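Local coordinates for thymocyte nuclear protein 1 (Leishmania major, PDB 2AR1) that is of unknown function but carries an EVE domain of the PUA clan, consistent with binding modified bases in nucleic acid, at residues G46-A51 with D90-D95; N54-M59 with K113-K118. One frame throughout, in Å; residues are numbered along the deposited sequence.

In the fold
Both contacts lie within the EVE domain and come from neighbouring parts of the fold, their centres about 12 Å apart. Along the chain their segments alternate: 46-51, 54-59, 90-95, then 113-118. Helix 50-58 is common to both, since 46-51 leads into it and 54-59 covers its second half and the residue after it. Interaction 1 ties the approach to this helix to the turn that follows strand 76-89. Interaction 2 lays the helix on strand 113-128, the sheet neighbour of strand 76-89. The two contacts touch where Val47 packs on Met56 and Asp90 on Met114. A partly buried polar contact thus adjoins a buried, mainly apolar one.

Interaction 1: residues G46-A51 with D90-D95; sequences GVRNYA and DFTALD
An Asx turn at Asp90, opening the 3-10 turn 91-94, presents its carboxylate to Gly46 and Arg48 in the loop before helix 50-58. Asp90 OD2 accepts a nearly straight bond from Gly46 N (2.9 Å, 172°), met on the syn side. Arg48 NH1 forms a salt bridge to Asp90 OD2 at 3.0 Å. It comes from above the carboxylate plane, although OD2 lies in the guanidinium plane, and the two planes are 68° apart. Arg48 NH2 adds weak bonds to Asp90 OD2 and to Thr92 OG1, the latter at 3.1 Å. The Arg48 chain bends at chi2 (-77°), which folds the guanidinium back so that NH1 also donates to Val47 O at 2.8 Å. The other oxygen, Asp90 OD1, takes Thr92 OG1 at 2.7 Å and Thr92 N at 2.9 Å, both from one face of its plane. A water takes the N-H of Val47 and lies 2.9 Å from Asp90 OD2. Leaving aside the weak bond and the water, each carboxylate oxygen accepts from two donors. Arg48 NE bonds to Tyr100 O and the guanidinium makes a cation-pi contact with Trp112. Asp90 pairs by backbone with Trp112, just before strand 113-128, and Val47 packs on helix 50-58.

Interaction 2: residues N54-M59 with K113-K118; sequences NNMRAM and KMVDVK
Met56, in the last turn of helix 50-58, and Met59, just after it, point toward strand 113-118, where Val115 points back at them. The short helix and strand axes run 44° apart and come within 7.6 Å. Met56 lies over the start of the strand with its sulphur against the backbone, SD to Met114 CA 3.9 Å. Its chain bends at chi3 (-74°), which brings the methyl CE to 3.1 Å from Lys113 O, a tight van der Waals contact. Val115 uses both branches. Its CG1 meets the helix backbone at Met56 O, 3.5 Å away, while CG2 faces the two sulphurs. The Met59 side chain is extended beyond CG and crosses Val115 at about a right angle, with Met59 SD 3.8 Å from Val115 CG2. Met56 SD is slightly farther from the same Val115 CG2, at 4.2 Å. At the rim, the aliphatic stems of Arg57 and Lys113 lie alongside, CG to CG 4.3 Å. Lys113 NZ turns away to a salt bridge with Asp89, and Arg57 NH1 bonds to Asn54 OD1 within the helix. Met59 also packs on Trp22 and Leu24 of strand 21-26. Across these two segments the contact is van der Waals packing, made by thioether and methyl groups. Val115 N is buried here with no hydrogen-bond partner in the model, beside Met56 SD at 3.9 Å. The packing thus covers a polar N-H without satisfying it.

Interaction 1: residues G46-A51 with D90-D95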
ATOM      1  N   GLY A  46       2.795   5.242   9.569  1.00 17.66           N
ATOM      2  CA  GLY A  46       2.614   6.614   9.126  1.00 15.27           C
ATOM      3  C   GLY A  46       1.361   6.957   8.363  1.00 15.67           C
ATOM      4  O   GLY A  46       1.282   8.056   7.806  1.00 17.03           O
ATOM      5  N   VAL A  47       0.397   6.036   8.295  1.00 17.40           N
ATOM      6  CA  VAL A  47      -0.903   6.292   7.689  1.00 17.40           C
ATOM      7  C   VAL A  47      -1.744   7.102   8.666  1.00 18.36           C
ATOM      8  O   VAL A  47      -1.937   6.683   9.781  1.00 17.47           O
ATOM      9  CB  VAL A  47      -1.611   5.013   7.245  1.00 17.12           C
ATOM     10  CG1 VAL A  47      -3.052   5.302   6.793  1.00 19.15           C
ATOM     11  CG2 VAL A  47      -0.819   4.331   6.110  1.00 18.01           C
ATOM     12  N   ARG A  48      -2.162   8.284   8.253  1.00 17.33           N
ATOM     13  CA  ARG A  48      -2.886   9.229   9.126  1.00 17.68           C
ATOM     14  C   ARG A  48      -4.201   9.698   8.529  1.00 17.82           C
ATOM     15  O   ARG A  48      -4.659  10.800   8.791  1.00 17.34           O
ATOM     16  CB  ARG A  48      -2.022  10.430   9.500  1.00 18.96           C
ATOM     17  CG  ARG A  48      -0.729   9.998  10.184  1.00 18.56           C
ATOM     18  CD  ARG A  48      -1.003   9.603  11.614  1.00 16.00           C
ATOM     19  NE  ARG A  48       0.185   9.206  12.352  1.00 18.20           N
ATOM     20  CZ  ARG A  48       0.592   7.943  12.471  1.00 11.35           C
ATOM     21  NH1 ARG A  48      -0.006   6.993  11.786  1.00 14.52           N
ATOM     22  NH2 ARG A  48       1.711   7.650  13.120  1.00 13.76           N
ATOM     23  N   ASN A  49      -4.780   8.837   7.726  1.00 18.61           N
ATOM     24  CA  ASN A  49      -6.120   9.009   7.175  1.00 16.30           C
ATOM     25  C   ASN A  49      -6.922   7.889   7.771  1.00 15.33           C
ATOM     26  O   ASN A  49      -6.564   6.733   7.721  1.00 13.49           O
ATOM     27  CB  ASN A  49      -6.078   8.907   5.658  1.00 18.98           C
ATOM     28  CG  ASN A  49      -7.422   8.937   5.002  1.00 14.73           C
ATOM     29  OD1 ASN A  49      -7.946   7.894   4.662  1.00 20.71           O
ATOM     30  ND2 ASN A  49      -7.930  10.108   4.737  1.00 20.93           N
ATOM     31  N   TYR A  50      -8.085   8.239   8.343  1.00 15.31           N
ATOM     32  CA  TYR A  50      -8.820   7.238   9.084  1.00 14.19           C
ATOM     33  C   TYR A  50      -9.476   6.117   8.218  1.00 14.12           C
ATOM     34  O   TYR A  50      -9.600   4.955   8.619  1.00 12.90           O
ATOM     35  CB  TYR A  50      -9.961   7.952   9.861  1.00 12.35           C
ATOM     36  CG  TYR A  50      -9.497   8.971  10.888  1.00 13.30           C
ATOM     37  CD1 TYR A  50      -8.838   8.579  12.030  1.00 14.10           C
ATOM     38  CD2 TYR A  50      -9.772  10.381  10.711  1.00 21.72           C
ATOM     39  CE1 TYR A  50      -8.415   9.493  12.966  1.00 14.18           C
ATOM     40  CE2 TYR A  50      -9.322  11.323  11.643  1.00 17.38           C
ATOM     41  CZ  TYR A  50      -8.650  10.864  12.782  1.00 20.16           C
ATOM     42  OH  TYR A  50      -8.222  11.781  13.716  1.00 24.14           O
ATOM     43  N   ALA A  51      -9.959   6.486   7.050  1.00 19.31           N
ATOM     44  CA  ALA A  51     -10.460   5.514   6.070  1.00 19.02           C
ATOM     45  C   ALA A  51      -9.364   4.551   5.711  1.00 16.76           C
ATOM     46  O   ALA A  51      -9.597   3.334   5.716  1.00 16.30           O
ATOM     47  CB  ALA A  51     -10.977   6.218   4.807  1.00 19.94           C
ATOM     48  N   ASP A  90       0.108   1.717  15.743  1.00 16.61           N
ATOM     49  CA  ASP A  90       1.218   2.381  15.056  1.00 15.21           C
ATOM     50  C   ASP A  90       1.965   3.263  16.039  1.00 16.84           C
ATOM     51  O   ASP A  90       1.633   4.433  16.226  1.00 13.15           O
ATOM     52  CB  ASP A  90       0.743   3.226  13.887  1.00 12.07           C
ATOM     53  CG  ASP A  90       1.874   3.873  13.167  1.00 18.71           C
ATOM     54  OD1 ASP A  90       2.993   3.773  13.671  1.00 17.29           O
ATOM     55  OD2 ASP A  90       1.616   4.474  12.145  1.00 14.26           O
ATOM     56  N   PHE A  91       3.027   2.721  16.632  1.00 15.49           N
ATOM     57  CA  PHE A  91       3.828   3.447  17.609  1.00 17.39           C
ATOM     58  C   PHE A  91       4.572   4.697  17.095  1.00 14.71           C
ATOM     59  O   PHE A  91       5.045   5.477  17.917  1.00 16.91           O
ATOM     60  CB  PHE A  91       4.809   2.496  18.318  1.00 18.07           C
ATOM     61  CG  PHE A  91       5.643   1.718  17.369  1.00 18.56           C
ATOM     62  CD1 PHE A  91       6.600   2.365  16.592  1.00 20.86           C
ATOM     63  CD2 PHE A  91       5.445   0.369  17.194  1.00 18.68           C
ATOM     64  CE1 PHE A  91       7.384   1.677  15.668  1.00 19.38           C
ATOM     65  CE2 PHE A  91       6.224  -0.347  16.270  1.00 20.01           C
ATOM     66  CZ  PHE A  91       7.185   0.332  15.475  1.00 22.41           C
ATOM     67  N   THR A  92       4.679   4.907  15.776  1.00 16.54           N
ATOM     68  CA  THR A  92       5.255   6.133  15.286  1.00 17.46           C
ATOM     69  C   THR A  92       4.400   7.337  15.668  1.00 16.21           C
ATOM     70  O   THR A  92       4.906   8.434  15.783  1.00 17.10           O
ATOM     71  CB  THR A  92       5.547   6.104  13.740  1.00 16.53           C
ATOM     72  OG1 THR A  92       4.339   6.007  12.989  1.00 16.59           O
ATOM     73  CG2 THR A  92       6.384   4.908  13.383  1.00 21.01           C
ATOM     74  N   ALA A  93       3.130   7.129  15.959  1.00 17.41           N
ATOM     75  CA  ALA A  93       2.295   8.237  16.389  1.00 17.10           C
ATOM     76  C   ALA A  93       2.813   8.852  17.698  1.00 19.14           C
ATOM     77  O   ALA A  93       2.485  10.009  18.033  1.00 19.94           O
ATOM     78  CB  ALA A  93       0.794   7.744  16.618  1.00 19.25           C
ATOM     79  N   LEU A  94       3.532   8.046  18.484  1.00 19.95           N
ATOM     80  CA  LEU A  94       4.108   8.471  19.769  1.00 20.01           C
ATOM     81  C   LEU A  94       5.589   8.908  19.659  1.00 19.08           C
ATOM     82  O   LEU A  94       6.195   9.337  20.653  1.00 18.47           O
ATOM     83  CB  LEU A  94       4.008   7.323  20.782  1.00 21.26           C
ATOM     84  CG  LEU A  94       2.627   6.683  20.936  1.00 24.95           C
ATOM     85  CD1 LEU A  94       2.698   5.500  21.911  1.00 32.10           C
ATOM     86  CD2 LEU A  94       1.626   7.681  21.384  1.00 26.94           C
ATOM     87  N   ASP A  95       6.179   8.806  18.466  1.00 18.27           N
ATOM     88  CA  ASP A  95       7.559   9.203  18.284  1.00 17.83           C
ATOM     89  C   ASP A  95       7.600  10.699  17.978  1.00 17.35           C
ATOM     90  O   ASP A  95       7.269  11.140  16.878  1.00 16.08           O
ATOM     91  CB  ASP A  95       8.161   8.386  17.161  1.00 17.29           C
ATOM     92  CG  ASP A  95       9.597   8.717  16.891  1.00 16.29           C
ATOM     93  OD1 ASP A  95      10.168   9.640  17.507  1.00 18.18           O
ATOM     94  OD2 ASP A  95      10.122   7.998  16.054  1.00 22.09           O
TER
HETATM   95  O   HOH W   1       0.115   3.512   9.823  1.00 23.59           O

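Interaction 2: residues N54-M59 with K113-K118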
ATOM      1  N   ASN A  54      -8.745   2.205   8.542  1.00 15.63           N
ATOM      2  CA  ASN A  54      -9.804   1.212   8.616  1.00 15.71           C
ATOM      3  C   ASN A  54      -9.619   0.112   7.572  1.00 18.31           C
ATOM      4  O   ASN A  54      -9.838  -1.082   7.875  1.00 17.96           O
ATOM      5  CB  ASN A  54     -11.140   1.931   8.488  1.00 15.38           C
ATOM      6  CG  ASN A  54     -11.558   2.540   9.792  1.00 19.51           C
ATOM      7  OD1 ASN A  54     -10.934   2.245  10.807  1.00 18.44           O
ATOM      8  ND2 ASN A  54     -12.605   3.374   9.801  1.00 15.56           N
ATOM      9  N   ASN A  55      -9.184   0.492   6.374  1.00 17.61           N
ATOM     10  CA  ASN A  55      -8.736  -0.496   5.348  1.00 18.44           C
ATOM     11  C   ASN A  55      -7.611  -1.422   5.892  1.00 18.46           C
ATOM     12  O   ASN A  55      -7.712  -2.677   5.837  1.00 18.36           O
ATOM     13  CB  ASN A  55      -8.414   0.161   4.017  1.00 17.65           C
ATOM     14  CG  ASN A  55      -9.659   0.611   3.252  1.00 17.58           C
ATOM     15  OD1 ASN A  55     -10.798   0.136   3.584  1.00 23.16           O
ATOM     16  ND2 ASN A  55      -9.514   1.594   2.350  1.00 18.04           N
ATOM     17  N   MET A  56      -6.640  -0.862   6.609  1.00 17.22           N
ATOM     18  CA  MET A  56      -5.632  -1.723   7.226  1.00 16.61           C
ATOM     19  C   MET A  56      -6.179  -2.663   8.287  1.00 16.40           C
ATOM     20  O   MET A  56      -5.743  -3.784   8.354  1.00 18.51           O
ATOM     21  CB  MET A  56      -4.456  -0.930   7.779  1.00 17.67           C
ATOM     22  CG  MET A  56      -3.548  -0.426   6.698  1.00 24.17           C
ATOM     23  SD  MET A  56      -1.931   0.060   7.336  1.00 22.90           S
ATOM     24  CE  MET A  56      -2.464   1.581   8.102  1.00 23.15           C
ATOM     25  N   ARG A  57      -7.158  -2.208   9.057  1.00 15.58           N
ATOM     26  CA  ARG A  57      -7.843  -3.084  10.040  1.00 17.07           C
ATOM     27  C   ARG A  57      -8.635  -4.187   9.332  1.00 17.10           C
ATOM     28  O   ARG A  57      -8.905  -5.200   9.916  1.00 17.94           O
ATOM     29  CB  ARG A  57      -8.789  -2.288  10.972  1.00 16.98           C
ATOM     30  CG  ARG A  57      -8.008  -1.309  11.873  1.00 18.56           C
ATOM     31  CD  ARG A  57      -8.973  -0.278  12.570  1.00 23.09           C
ATOM     32  NE  ARG A  57      -9.976  -1.006  13.303  1.00 25.45           N
ATOM     33  CZ  ARG A  57     -11.298  -0.933  13.127  1.00 27.69           C
ATOM     34  NH1 ARG A  57     -11.864  -0.136  12.236  1.00 28.37           N
ATOM     35  NH2 ARG A  57     -12.070  -1.709  13.860  1.00 31.92           N
ATOM     36  N   ALA A  58      -9.002  -3.952   8.078  1.00 17.06           N
ATOM     37  CA  ALA A  58      -9.728  -4.962   7.285  1.00 17.92           C
ATOM     38  C   ALA A  58      -8.791  -5.970   6.550  1.00 19.12           C
ATOM     39  O   ALA A  58      -9.279  -6.890   5.915  1.00 22.77           O
ATOM     40  CB  ALA A  58     -10.523  -4.255   6.258  1.00 18.28           C
ATOM     41  N   MET A  59      -7.487  -5.740   6.574  1.00 16.46           N
ATOM     42  CA  MET A  59      -6.569  -6.589   5.852  1.00 15.57           C
ATOM     43  C   MET A  59      -6.400  -7.837   6.665  1.00 16.45           C
ATOM     44  O   MET A  59      -6.497  -7.782   7.871  1.00 18.78           O
ATOM     45  CB  MET A  59      -5.231  -5.951   5.702  1.00 17.46           C
ATOM     46  CG  MET A  59      -5.228  -4.807   4.755  1.00 17.56           C
ATOM     47  SD  MET A  59      -3.716  -3.895   4.718  1.00 21.15           S
ATOM     48  CE  MET A  59      -4.199  -2.751   3.538  1.00 23.72           C
ATOM     49  N   LYS A 113      -3.254   2.539  13.475  1.00 16.63           N
ATOM     50  CA  LYS A 113      -3.008   1.095  13.397  1.00 19.45           C
ATOM     51  C   LYS A 113      -2.220   0.773  12.143  1.00 20.73           C
ATOM     52  O   LYS A 113      -2.270   1.537  11.146  1.00 19.67           O
ATOM     53  CB  LYS A 113      -4.326   0.312  13.383  1.00 21.23           C
ATOM     54  CG  LYS A 113      -5.242   0.655  14.468  1.00 23.22           C
ATOM     55  CD  LYS A 113      -4.713   0.283  15.823  1.00 23.68           C
ATOM     56  CE  LYS A 113      -5.824   0.517  16.817  1.00 26.35           C
ATOM     57  NZ  LYS A 113      -5.382   1.209  18.066  1.00 33.87           N
ATOM     58  N   MET A 114      -1.481  -0.342  12.162  1.00 18.50           N
ATOM     59  CA  MET A 114      -0.739  -0.706  10.980  1.00 19.06           C
ATOM     60  C   MET A 114      -0.525  -2.212  10.925  1.00 16.22           C
ATOM     61  O   MET A 114      -0.404  -2.873  11.946  1.00 19.10           O
ATOM     62  CB  MET A 114       0.607  -0.022  10.972  1.00 18.08           C
ATOM     63  CG  MET A 114       1.524  -0.448  12.049  1.00 18.56           C
ATOM     64  SD  MET A 114       2.966   0.566  12.266  1.00 21.01           S
ATOM     65  CE  MET A 114       3.810  -0.257  13.614  1.00 20.06           C
ATOM     66  N   VAL A 115      -0.465  -2.697   9.689  1.00 19.39           N
ATOM     67  CA  VAL A 115      -0.039  -4.064   9.385  1.00 18.81           C
ATOM     68  C   VAL A 115       1.449  -4.128   9.109  1.00 19.50           C
ATOM     69  O   VAL A 115       2.124  -3.094   9.046  1.00 17.14           O
ATOM     70  CB  VAL A 115      -0.810  -4.686   8.211  1.00 18.26           C
ATOM     71  CG1 VAL A 115      -2.337  -4.665   8.494  1.00 21.04           C
ATOM     72  CG2 VAL A 115      -0.588  -3.892   6.922  1.00 21.51           C
ATOM     73  N   ASP A 116       1.957  -5.365   9.112  1.00 18.46           N
ATOM     74  CA  ASP A 116       3.317  -5.667   8.548  1.00 20.16           C
ATOM     75  C   ASP A 116       3.149  -6.244   7.179  1.00 20.87           C
ATOM     76  O   ASP A 116       2.245  -7.003   6.931  1.00 17.15           O
ATOM     77  CB  ASP A 116       4.071  -6.673   9.396  1.00 22.67           C
ATOM     78  CG  ASP A 116       4.621  -6.089  10.703  1.00 25.34           C
ATOM     79  OD1 ASP A 116       4.475  -4.851  10.942  1.00 26.20           O
ATOM     80  OD2 ASP A 116       5.211  -6.889  11.472  1.00 25.18           O
ATOM     81  N   VAL A 117       4.077  -5.885   6.267  1.00 21.29           N
ATOM     82  CA  VAL A 117       4.032  -6.452   4.915  1.00 20.33           C
ATOM     83  C   VAL A 117       5.386  -7.021   4.597  1.00 17.46           C
ATOM     84  O   VAL A 117       6.376  -6.655   5.218  1.00 18.01           O
ATOM     85  CB  VAL A 117       3.647  -5.481   3.820  1.00 21.20           C
ATOM     86  CG1 VAL A 117       2.245  -4.941   4.000  1.00 24.66           C
ATOM     87  CG2 VAL A 117       4.614  -4.314   3.698  1.00 22.41           C
ATOM     88  N   LYS A 118       5.379  -7.940   3.651  1.00 19.18           N
ATOM     89  CA  LYS A 118       6.602  -8.571   3.173  1.00 17.11           C
ATOM     90  C   LYS A 118       6.793  -8.227   1.704  1.00 18.17           C
ATOM     91  O   LYS A 118       5.831  -8.035   0.960  1.00 17.41           O
ATOM     92  CB  LYS A 118       6.643 -10.098   3.417  1.00 19.77           C
ATOM     93  CG  LYS A 118       5.917 -10.959   2.410  1.00 26.14           C
ATOM     94  CD  LYS A 118       6.392 -12.413   2.559  1.00 32.31           C
ATOM     95  CE  LYS A 118       5.292 -13.386   2.234  1.00 35.53           C
ATOM     96  NZ  LYS A 118       5.875 -14.799   2.108  1.00 33.30           N
TER